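Local coordinates for protein methyltransferase (Streptococcus pyogenes, PDB 2ESR) that probably transfers a methyl group from S-adenosylmethionine to a nucleic acid, most likely ribosomal RNA, as its RsmD-like relatives do, at residues I94-D107 and K125-E137. Sequence-based numbering, arbitrary orientation.
Sequences IDCLTGRFDLVFLD and KNLLSEQVMVVCE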
# COMPACT_ATOMS: atom_id res chain seq x y z
N ILE A 94 -8.15 -4.63 7.54
CA ILE A 94 -8.50 -5.88 6.87
C ILE A 94 -9.68 -5.73 5.91
O ILE A 94 -9.72 -6.37 4.86
CB ILE A 94 -8.79 -6.99 7.91
CG1 ILE A 94 -7.49 -7.33 8.65
CG2 ILE A 94 -9.34 -8.24 7.21
CD1 ILE A 94 -7.66 -8.32 9.79
N ASP A 95 -10.63 -4.86 6.24
CA ASP A 95 -11.80 -4.64 5.38
C ASP A 95 -11.48 -3.82 4.14
O ASP A 95 -12.26 -3.79 3.19
CB ASP A 95 -12.92 -3.96 6.18
CG ASP A 95 -13.56 -4.89 7.18
OD1 ASP A 95 -14.08 -5.95 6.76
OD2 ASP A 95 -13.56 -4.56 8.39
N CYS A 96 -10.33 -3.15 4.14
CA CYS A 96 -9.95 -2.31 3.01
C CYS A 96 -8.87 -2.92 2.12
O CYS A 96 -8.64 -2.45 1.01
CB CYS A 96 -9.48 -0.95 3.53
SG CYS A 96 -10.74 -0.07 4.49
N LEU A 97 -8.22 -3.97 2.61
CA LEU A 97 -7.17 -4.65 1.85
C LEU A 97 -7.76 -5.47 0.71
O LEU A 97 -8.90 -5.94 0.81
CB LEU A 97 -6.37 -5.56 2.77
CG LEU A 97 -5.71 -4.88 3.97
CD1 LEU A 97 -5.07 -5.92 4.88
CD2 LEU A 97 -4.68 -3.88 3.47
N THR A 98 -7.00 -5.68 -0.36
CA THR A 98 -7.54 -6.45 -1.49
C THR A 98 -6.67 -7.55 -2.07
O THR A 98 -7.18 -8.56 -2.55
CB THR A 98 -7.90 -5.53 -2.65
OG1 THR A 98 -6.69 -4.99 -3.21
CG2 THR A 98 -8.79 -4.39 -2.18
N GLY A 99 -5.36 -7.35 -2.07
CA GLY A 99 -4.48 -8.34 -2.66
C GLY A 99 -4.17 -9.52 -1.76
O GLY A 99 -4.32 -9.44 -0.54
N ARG A 100 -3.75 -10.63 -2.37
CA ARG A 100 -3.39 -11.82 -1.62
C ARG A 100 -2.02 -11.53 -1.00
O ARG A 100 -1.15 -10.97 -1.67
CB ARG A 100 -3.28 -13.03 -2.55
CG ARG A 100 -4.61 -13.49 -3.14
CD ARG A 100 -5.36 -14.39 -2.17
NE ARG A 100 -6.61 -14.88 -2.74
CZ ARG A 100 -7.36 -15.83 -2.19
NH1 ARG A 100 -6.99 -16.38 -1.04
NH2 ARG A 100 -8.49 -16.20 -2.76
N PHE A 101 -1.84 -11.91 0.26
CA PHE A 101 -0.57 -11.68 0.93
C PHE A 101 0.15 -13.00 1.14
O PHE A 101 -0.47 -14.00 1.50
CB PHE A 101 -0.81 -10.98 2.26
CG PHE A 101 -1.24 -9.55 2.10
CD1 PHE A 101 -0.29 -8.57 1.85
CD2 PHE A 101 -2.58 -9.21 2.12
CE1 PHE A 101 -0.68 -7.25 1.63
CE2 PHE A 101 -2.98 -7.89 1.90
CZ PHE A 101 -2.03 -6.91 1.65
N ASP A 102 1.45 -13.00 0.89
CA ASP A 102 2.27 -14.20 1.00
C ASP A 102 2.90 -14.40 2.37
O ASP A 102 3.20 -15.53 2.77
CB ASP A 102 3.36 -14.16 -0.06
CG ASP A 102 2.80 -13.89 -1.45
OD1 ASP A 102 2.90 -12.73 -1.92
OD2 ASP A 102 2.26 -14.82 -2.06
N LEU A 103 3.09 -13.30 3.09
CA LEU A 103 3.70 -13.36 4.41
C LEU A 103 3.01 -12.34 5.31
O LEU A 103 2.93 -11.16 4.97
CB LEU A 103 5.20 -13.05 4.30
CG LEU A 103 6.06 -12.97 5.57
CD1 LEU A 103 5.97 -14.28 6.37
CD2 LEU A 103 7.51 -12.69 5.17
N VAL A 104 2.50 -12.80 6.44
CA VAL A 104 1.80 -11.92 7.36
C VAL A 104 2.46 -11.99 8.72
O VAL A 104 2.73 -13.07 9.23
CB VAL A 104 0.31 -12.36 7.49
CG1 VAL A 104 -0.42 -11.45 8.46
CG2 VAL A 104 -0.36 -12.32 6.12
N PHE A 105 2.74 -10.83 9.30
CA PHE A 105 3.34 -10.77 10.62
C PHE A 105 2.29 -10.26 11.60
O PHE A 105 1.65 -9.24 11.35
CB PHE A 105 4.55 -9.83 10.63
CG PHE A 105 5.75 -10.39 9.91
CD1 PHE A 105 6.41 -11.50 10.41
CD2 PHE A 105 6.20 -9.82 8.73
CE1 PHE A 105 7.50 -12.05 9.72
CE2 PHE A 105 7.29 -10.35 8.04
CZ PHE A 105 7.94 -11.47 8.54
N LEU A 106 2.12 -10.98 12.71
CA LEU A 106 1.14 -10.61 13.72
C LEU A 106 1.75 -10.63 15.12
O LEU A 106 2.22 -11.67 15.58
CB LEU A 106 -0.05 -11.58 13.72
CG LEU A 106 -0.86 -11.82 12.45
CD1 LEU A 106 -2.01 -12.78 12.78
CD2 LEU A 106 -1.42 -10.50 11.91
N ASP A 107 1.74 -9.48 15.77
CA ASP A 107 2.25 -9.35 17.14
C ASP A 107 1.35 -8.29 17.76
O ASP A 107 1.74 -7.14 17.93
CB ASP A 107 3.71 -8.88 17.15
CG ASP A 107 4.29 -8.83 18.56
OD1 ASP A 107 5.52 -8.69 18.71
OD2 ASP A 107 3.50 -8.94 19.53
N LYS A 125 -11.85 -13.00 4.42
CA LYS A 125 -11.75 -11.99 3.38
C LYS A 125 -10.86 -12.43 2.22
O LYS A 125 -10.52 -11.63 1.35
CB LYS A 125 -11.21 -10.69 3.98
CG LYS A 125 -12.11 -10.08 5.06
CD LYS A 125 -13.48 -9.72 4.50
CE LYS A 125 -13.39 -8.63 3.45
NZ LYS A 125 -12.89 -7.35 4.02
N ASN A 126 -10.49 -13.71 2.23
CA ASN A 126 -9.63 -14.30 1.20
C ASN A 126 -8.42 -13.44 0.88
O ASN A 126 -8.10 -13.20 -0.28
CB ASN A 126 -10.44 -14.53 -0.08
CG ASN A 126 -11.72 -15.28 0.19
OD1 ASN A 126 -12.78 -14.67 0.38
ND2 ASN A 126 -11.64 -16.60 0.22
N LEU A 127 -7.74 -12.99 1.94
CA LEU A 127 -6.57 -12.14 1.80
C LEU A 127 -5.25 -12.90 1.92
O LEU A 127 -4.18 -12.30 1.88
CB LEU A 127 -6.61 -11.04 2.85
CG LEU A 127 -7.75 -10.03 2.72
CD1 LEU A 127 -7.83 -9.16 3.96
CD2 LEU A 127 -7.51 -9.18 1.48
N LEU A 128 -5.33 -14.22 2.08
CA LEU A 128 -4.13 -15.04 2.24
C LEU A 128 -3.81 -15.88 1.00
O LEU A 128 -4.68 -16.57 0.47
CB LEU A 128 -4.30 -15.97 3.43
CG LEU A 128 -4.63 -15.32 4.78
CD1 LEU A 128 -4.80 -16.39 5.83
CD2 LEU A 128 -3.52 -14.35 5.17
N SER A 129 -2.57 -15.83 0.55
CA SER A 129 -2.18 -16.62 -0.61
C SER A 129 -2.24 -18.10 -0.23
O SER A 129 -2.27 -18.44 0.96
CB SER A 129 -0.76 -16.28 -1.05
OG SER A 129 0.19 -16.85 -0.16
N GLU A 130 -2.27 -18.96 -1.23
CA GLU A 130 -2.30 -20.40 -0.99
C GLU A 130 -1.12 -20.81 -0.12
O GLU A 130 -1.26 -21.57 0.85
CB GLU A 130 -2.23 -21.15 -2.32
CG GLU A 130 -3.45 -20.99 -3.21
CD GLU A 130 -4.63 -21.82 -2.72
OE1 GLU A 130 -5.08 -21.60 -1.57
OE2 GLU A 130 -5.10 -22.69 -3.49
N GLN A 131 0.05 -20.29 -0.46
CA GLN A 131 1.30 -20.61 0.24
C GLN A 131 1.68 -19.62 1.32
O GLN A 131 2.85 -19.46 1.65
CB GLN A 131 2.43 -20.70 -0.78
CG GLN A 131 2.24 -21.81 -1.79
CD GLN A 131 2.16 -23.17 -1.13
OE1 GLN A 131 3.02 -23.53 -0.33
NE2 GLN A 131 1.12 -23.93 -1.46
N VAL A 132 0.68 -18.96 1.90
CA VAL A 132 0.93 -17.97 2.93
C VAL A 132 1.59 -18.52 4.19
O VAL A 132 1.42 -19.69 4.56
CB VAL A 132 -0.39 -17.29 3.37
CG1 VAL A 132 -1.24 -18.27 4.14
CG2 VAL A 132 -0.11 -16.05 4.21
N MSE A 133 2.37 -17.66 4.84
CA MSE A 133 2.98 -17.98 6.12
C MSE A 133 2.51 -16.85 7.03
O MSE A 133 2.75 -15.67 6.74
CB MSE A 133 4.51 -17.99 6.03
CG MSE A 133 5.06 -19.25 5.41
SE MSE A 133 6.98 -19.20 5.49
CE MSE A 133 7.29 -17.90 4.14
N VAL A 134 1.78 -17.20 8.09
CA VAL A 134 1.31 -16.21 9.06
C VAL A 134 2.20 -16.42 10.28
O VAL A 134 2.10 -17.43 11.00
CB VAL A 134 -0.17 -16.41 9.44
CG1 VAL A 134 -0.59 -15.36 10.47
CG2 VAL A 134 -1.04 -16.26 8.20
N VAL A 135 3.10 -15.47 10.49
CA VAL A 135 4.08 -15.51 11.56
C VAL A 135 3.65 -14.71 12.77
O VAL A 135 3.47 -13.50 12.69
CB VAL A 135 5.44 -14.98 11.06
CG1 VAL A 135 6.47 -15.07 12.16
CG2 VAL A 135 5.89 -15.77 9.84
N CYS A 136 3.51 -15.41 13.89
CA CYS A 136 3.09 -14.79 15.13
C CYS A 136 4.20 -14.77 16.16
O CYS A 136 4.77 -15.80 16.47
CB CYS A 136 1.90 -15.56 15.71
SG CYS A 136 0.55 -15.82 14.55
N GLU A 137 4.50 -13.59 16.69
CA GLU A 137 5.53 -13.48 17.72
C GLU A 137 4.77 -13.08 18.98
O GLU A 137 4.03 -12.10 18.99
CB GLU A 137 6.57 -12.42 17.36
CG GLU A 137 7.66 -12.26 18.42
CD GLU A 137 8.81 -11.39 17.95
OE1 GLU A 137 8.56 -10.37 17.28
OE2 GLU A 137 9.98 -11.73 18.27
O HOH W 1 -10.68 -6.97 2.47
O HOH W 2 4.55 -17.34 1.16
O HOH W 3 2.50 -17.31 -1.68
O HOH W 4 7.16 -8.23 16.59
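Val104 is gripped from both ends by the neighbouring strand: its N donates to Met133 O at 2.9 Å, and its O accepts from Val135 N at 2.7 Å. Leu106 N continues the parallel pairing to Val135 O, and Glu137 N closes it on Leu106 O. Before the corner at Asp102, Phe101 is held likewise, its N on Leu127 O and its O receiving Ser129 N at 2.9 Å. Arg100, bent at chi2 (-83°), swings its guanidinium back over Asn126 O, which lies against one face, while NH1 reaches Leu128 O at 2.8 Å close to the guanidinium plane. Just past the end of helix 111-124, Lys125 reaches across to helix 90-96, where its NZ makes a long, weak salt bridge to Asp95 OD1 (3.3 Å), and a water joins the same NZ to the carbonyls of Ile94 and Leu97. A second water donates to both Asp107 OD1 and Glu137 OE1, joining the two carboxylates at the C-terminal ends of the segments.

Leu127 sends CD1 to Ile94 CG2 (3.7 Å) and CD2 to Leu97 CB. Alternation along the strands sets Val104 and Leu106 against Val134 on one face, Leu103 and Phe105 against Val135 on the other; Phe105 CD1 lies 3.7 Å from Val135 CB.

This is a right-handed beta-alpha-beta crossover of the Rossmann-like fold: helix 111-124 covers Leu106 and Val134, helix 19-26 covers Leu103 and Phe105, and strand 34-38 pairs with the far edge of strand 101-106.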